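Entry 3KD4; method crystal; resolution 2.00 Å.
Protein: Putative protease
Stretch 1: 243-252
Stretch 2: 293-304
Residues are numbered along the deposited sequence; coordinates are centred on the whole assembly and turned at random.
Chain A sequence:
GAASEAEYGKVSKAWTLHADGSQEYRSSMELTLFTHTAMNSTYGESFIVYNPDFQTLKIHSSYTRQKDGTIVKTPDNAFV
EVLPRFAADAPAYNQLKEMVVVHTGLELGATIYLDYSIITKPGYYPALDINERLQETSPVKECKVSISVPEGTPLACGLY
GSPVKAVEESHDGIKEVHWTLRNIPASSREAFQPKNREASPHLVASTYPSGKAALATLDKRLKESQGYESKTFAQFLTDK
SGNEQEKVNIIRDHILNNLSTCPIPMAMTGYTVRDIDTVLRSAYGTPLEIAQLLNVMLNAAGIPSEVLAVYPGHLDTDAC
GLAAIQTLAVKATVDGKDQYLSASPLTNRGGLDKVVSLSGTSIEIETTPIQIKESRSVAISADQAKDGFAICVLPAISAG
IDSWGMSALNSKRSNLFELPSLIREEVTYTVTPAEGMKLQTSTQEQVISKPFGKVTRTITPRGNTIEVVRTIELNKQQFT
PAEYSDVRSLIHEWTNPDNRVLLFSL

Stretch 1 (243-252) NEQEKVNIIR
Stretch 2, residues 293-304: LLNVMLNAAGIP

Residues 244-252 form a helix that continues later in the chain. Residues 293-300 end a helix that begins earlier. The two axes run roughly antiparallel, at 146°, with a closest approach of 9.9 Å. CA register pairs Glu 244 with Ile 303 (7.1 Å), Lys 247 with Ala 301 (7.1 Å), Val 248 with Leu 298 (6.6 Å) and Arg 252 with Leu 294 (6.9 Å).

Asn 243 (chi1 p) caps the first helix: its OD1 accepts from Glu 246 N at 2.8 Å. Gly 302 closes the second in a Schellman motif, phi/psi 89/17, with Ile 303 N bonded to Leu 298 O at 3.0 Å.

Apolar contacts dominate. Ile 251 (mm) points toward the partner helix; its CG2 lies 3.6 Å from CB of selenomethionine Met 297 (mtp) and 3.9 Å from CD1 of Leu 294 (tp). Val 248 (t) places CG2 3.8 Å from Ile 303 CG2 and 4.2 Å from CD2 of Leu 298 (mt). Ile 303 (mm) also sets CD1 3.6 Å from CB of Glu 244 (mt).

One hydrogen bond crosses the interface. The extended Lys 247 (mttt) donates from NZ to Ala 301 O at 3.2 Å, so its ammonium meets the carbonyl of the first residue past the helix.

The CA-to-CB bond of Asn 249 (m) points away from the partner stretch; its OD1 accepts from Gln 245 NE2 (3.0 Å) and Arg 252 NH1 (2.8 Å).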

# COMPACT_ATOMS: atom_id res chain seq x y z
N ASN A 243 16.80 -21.92 21.70
CA ASN A 243 16.66 -20.50 21.96
C ASN A 243 15.33 -19.89 21.48
O ASN A 243 14.59 -20.46 20.66
CB ASN A 243 17.88 -19.76 21.41
CG ASN A 243 18.04 -19.91 19.93
OD1 ASN A 243 17.11 -19.70 19.16
ND2 ASN A 243 19.24 -20.27 19.51
N GLU A 244 15.05 -18.71 22.00
CA GLU A 244 13.83 -18.01 21.66
C GLU A 244 13.72 -17.67 20.19
O GLU A 244 12.64 -17.70 19.63
CB GLU A 244 13.71 -16.76 22.51
CG GLU A 244 13.39 -17.10 23.93
CD GLU A 244 13.13 -15.87 24.77
OE1 GLU A 244 13.02 -14.75 24.21
OE2 GLU A 244 13.03 -16.04 26.01
N GLN A 245 14.85 -17.37 19.55
CA GLN A 245 14.81 -17.02 18.15
C GLN A 245 14.33 -18.21 17.31
O GLN A 245 13.59 -18.03 16.32
CB GLN A 245 16.17 -16.52 17.67
CG GLN A 245 16.16 -16.04 16.21
CD GLN A 245 15.26 -14.83 16.02
OE1 GLN A 245 15.46 -13.81 16.65
NE2 GLN A 245 14.25 -14.94 15.15
N GLU A 246 14.75 -19.41 17.69
CA GLU A 246 14.40 -20.60 16.94
C GLU A 246 12.88 -20.76 17.02
O GLU A 246 12.24 -21.10 16.05
CB GLU A 246 15.11 -21.84 17.52
CG GLU A 246 14.75 -23.11 16.78
CD GLU A 246 15.44 -24.37 17.30
OE1 GLU A 246 16.50 -24.25 17.96
OE2 GLU A 246 14.89 -25.47 17.07
N LYS A 247 12.31 -20.50 18.20
CA LYS A 247 10.88 -20.61 18.38
C LYS A 247 10.11 -19.66 17.47
O LYS A 247 9.11 -20.05 16.86
CB LYS A 247 10.50 -20.35 19.82
CG LYS A 247 11.03 -21.35 20.81
CD LYS A 247 10.49 -20.96 22.15
CE LYS A 247 10.83 -21.94 23.24
NZ LYS A 247 10.13 -21.46 24.48
N VAL A 248 10.57 -18.41 17.38
CA VAL A 248 9.94 -17.44 16.48
C VAL A 248 10.03 -17.97 15.04
O VAL A 248 9.05 -17.96 14.29
CB VAL A 248 10.59 -16.01 16.58
CG1 VAL A 248 10.04 -15.07 15.47
CG2 VAL A 248 10.39 -15.41 18.00
N ASN A 249 11.20 -18.45 14.65
CA ASN A 249 11.38 -18.94 13.28
C ASN A 249 10.47 -20.10 12.94
O ASN A 249 9.89 -20.14 11.86
CB ASN A 249 12.82 -19.36 13.05
CG ASN A 249 13.81 -18.22 13.26
OD1 ASN A 249 13.44 -17.03 13.23
ND2 ASN A 249 15.07 -18.58 13.47
N ILE A 250 10.33 -21.03 13.87
CA ILE A 250 9.46 -22.18 13.67
C ILE A 250 8.01 -21.72 13.44
O ILE A 250 7.36 -22.12 12.46
CB ILE A 250 9.56 -23.16 14.86
CG1 ILE A 250 10.92 -23.89 14.84
CG2 ILE A 250 8.41 -24.19 14.82
CD1 ILE A 250 11.26 -24.69 16.13
N ILE A 251 7.53 -20.81 14.29
CA ILE A 251 6.15 -20.35 14.21
C ILE A 251 5.91 -19.54 12.93
O ILE A 251 5.00 -19.83 12.15
CB ILE A 251 5.73 -19.55 15.46
CG1 ILE A 251 5.85 -20.41 16.74
CG2 ILE A 251 4.30 -18.96 15.30
CD1 ILE A 251 4.95 -21.62 16.80
N ARG A 252 6.75 -18.54 12.71
CA ARG A 252 6.68 -17.72 11.50
C ARG A 252 6.72 -18.57 10.22
O ARG A 252 5.92 -18.37 9.32
CB ARG A 252 7.84 -16.73 11.49
CG ARG A 252 7.73 -15.62 10.47
CD ARG A 252 9.05 -14.84 10.34
NE ARG A 252 10.10 -15.77 9.95
CZ ARG A 252 11.15 -16.14 10.68
NH1 ARG A 252 11.38 -15.61 11.89
NH2 ARG A 252 11.99 -17.05 10.19
N LEU A 293 -3.24 -14.87 14.39
CA LEU A 293 -2.79 -16.26 14.52
C LEU A 293 -1.31 -16.34 14.97
O LEU A 293 -0.94 -17.07 15.91
CB LEU A 293 -2.98 -16.98 13.18
CG LEU A 293 -2.50 -18.44 13.19
CD1 LEU A 293 -3.21 -19.21 14.33
CD2 LEU A 293 -2.67 -19.15 11.81
N LEU A 294 -0.48 -15.56 14.31
CA LEU A 294 0.94 -15.50 14.64
C LEU A 294 1.12 -14.99 16.09
O LEU A 294 1.85 -15.57 16.88
CB LEU A 294 1.60 -14.56 13.62
CG LEU A 294 3.09 -14.23 13.69
CD1 LEU A 294 3.97 -15.49 13.60
CD2 LEU A 294 3.43 -13.18 12.59
N ASN A 295 0.44 -13.90 16.43
CA ASN A 295 0.47 -13.37 17.80
C ASN A 295 0.05 -14.42 18.86
O ASN A 295 0.75 -14.61 19.87
CB ASN A 295 -0.44 -12.13 17.86
CG ASN A 295 -0.45 -11.48 19.21
OD1 ASN A 295 0.60 -11.18 19.78
ND2 ASN A 295 -1.64 -11.29 19.76
N VAL A 296 -1.06 -15.11 18.62
CA VAL A 296 -1.54 -16.14 19.55
C VAL A 296 -0.50 -17.26 19.70
O VAL A 296 -0.19 -17.71 20.80
CB VAL A 296 -2.86 -16.75 19.08
CG1 VAL A 296 -3.18 -18.06 19.82
CG2 VAL A 296 -4.01 -15.70 19.23
N MSE A 297 0.07 -17.68 18.59
CA MSE A 297 1.01 -18.81 18.61
C MSE A 297 2.33 -18.39 19.25
O MSE A 297 2.88 -19.11 20.09
CB MSE A 297 1.21 -19.35 17.20
CG MSE A 297 -0.02 -20.02 16.68
SE MSE A 297 0.22 -20.92 14.94
CE MSE A 297 1.09 -22.53 15.67
N LEU A 298 2.86 -17.23 18.86
CA LEU A 298 4.08 -16.72 19.52
C LEU A 298 3.92 -16.62 21.03
O LEU A 298 4.74 -17.14 21.78
CB LEU A 298 4.52 -15.37 18.96
CG LEU A 298 4.99 -15.39 17.50
CD1 LEU A 298 5.12 -13.94 16.98
CD2 LEU A 298 6.29 -16.16 17.36
N ASN A 299 2.84 -15.98 21.49
CA ASN A 299 2.61 -15.88 22.93
C ASN A 299 2.49 -17.24 23.60
O ASN A 299 3.04 -17.44 24.69
CB ASN A 299 1.39 -15.03 23.24
CG ASN A 299 1.71 -13.54 23.15
OD1 ASN A 299 2.47 -13.02 23.95
ND2 ASN A 299 1.14 -12.87 22.16
N ALA A 300 1.81 -18.18 22.95
CA ALA A 300 1.62 -19.51 23.53
C ALA A 300 2.96 -20.20 23.65
O ALA A 300 3.15 -21.02 24.55
CB ALA A 300 0.62 -20.34 22.70
N ALA A 301 3.89 -19.87 22.75
CA ALA A 301 5.23 -20.42 22.75
C ALA A 301 6.22 -19.75 23.69
O ALA A 301 7.38 -20.13 23.71
CB ALA A 301 5.79 -20.41 21.32
N GLY A 302 5.78 -18.77 24.49
CA GLY A 302 6.66 -18.09 25.43
C GLY A 302 7.36 -16.88 24.86
O GLY A 302 8.35 -16.43 25.43
N ILE A 303 6.88 -16.34 23.72
CA ILE A 303 7.49 -15.13 23.12
C ILE A 303 6.48 -13.99 23.26
O ILE A 303 5.42 -13.98 22.59
CB ILE A 303 7.87 -15.34 21.64
CG1 ILE A 303 8.74 -16.59 21.47
CG2 ILE A 303 8.58 -14.10 21.05
CD1 ILE A 303 10.12 -16.49 22.09
N PRO A 304 6.77 -13.05 24.16
CA PRO A 304 5.78 -12.01 24.35
C PRO A 304 5.61 -11.23 23.05
O PRO A 304 6.61 -10.75 22.49
CB PRO A 304 6.38 -11.16 25.47
CG PRO A 304 7.27 -12.10 26.19
CD PRO A 304 7.88 -12.92 25.13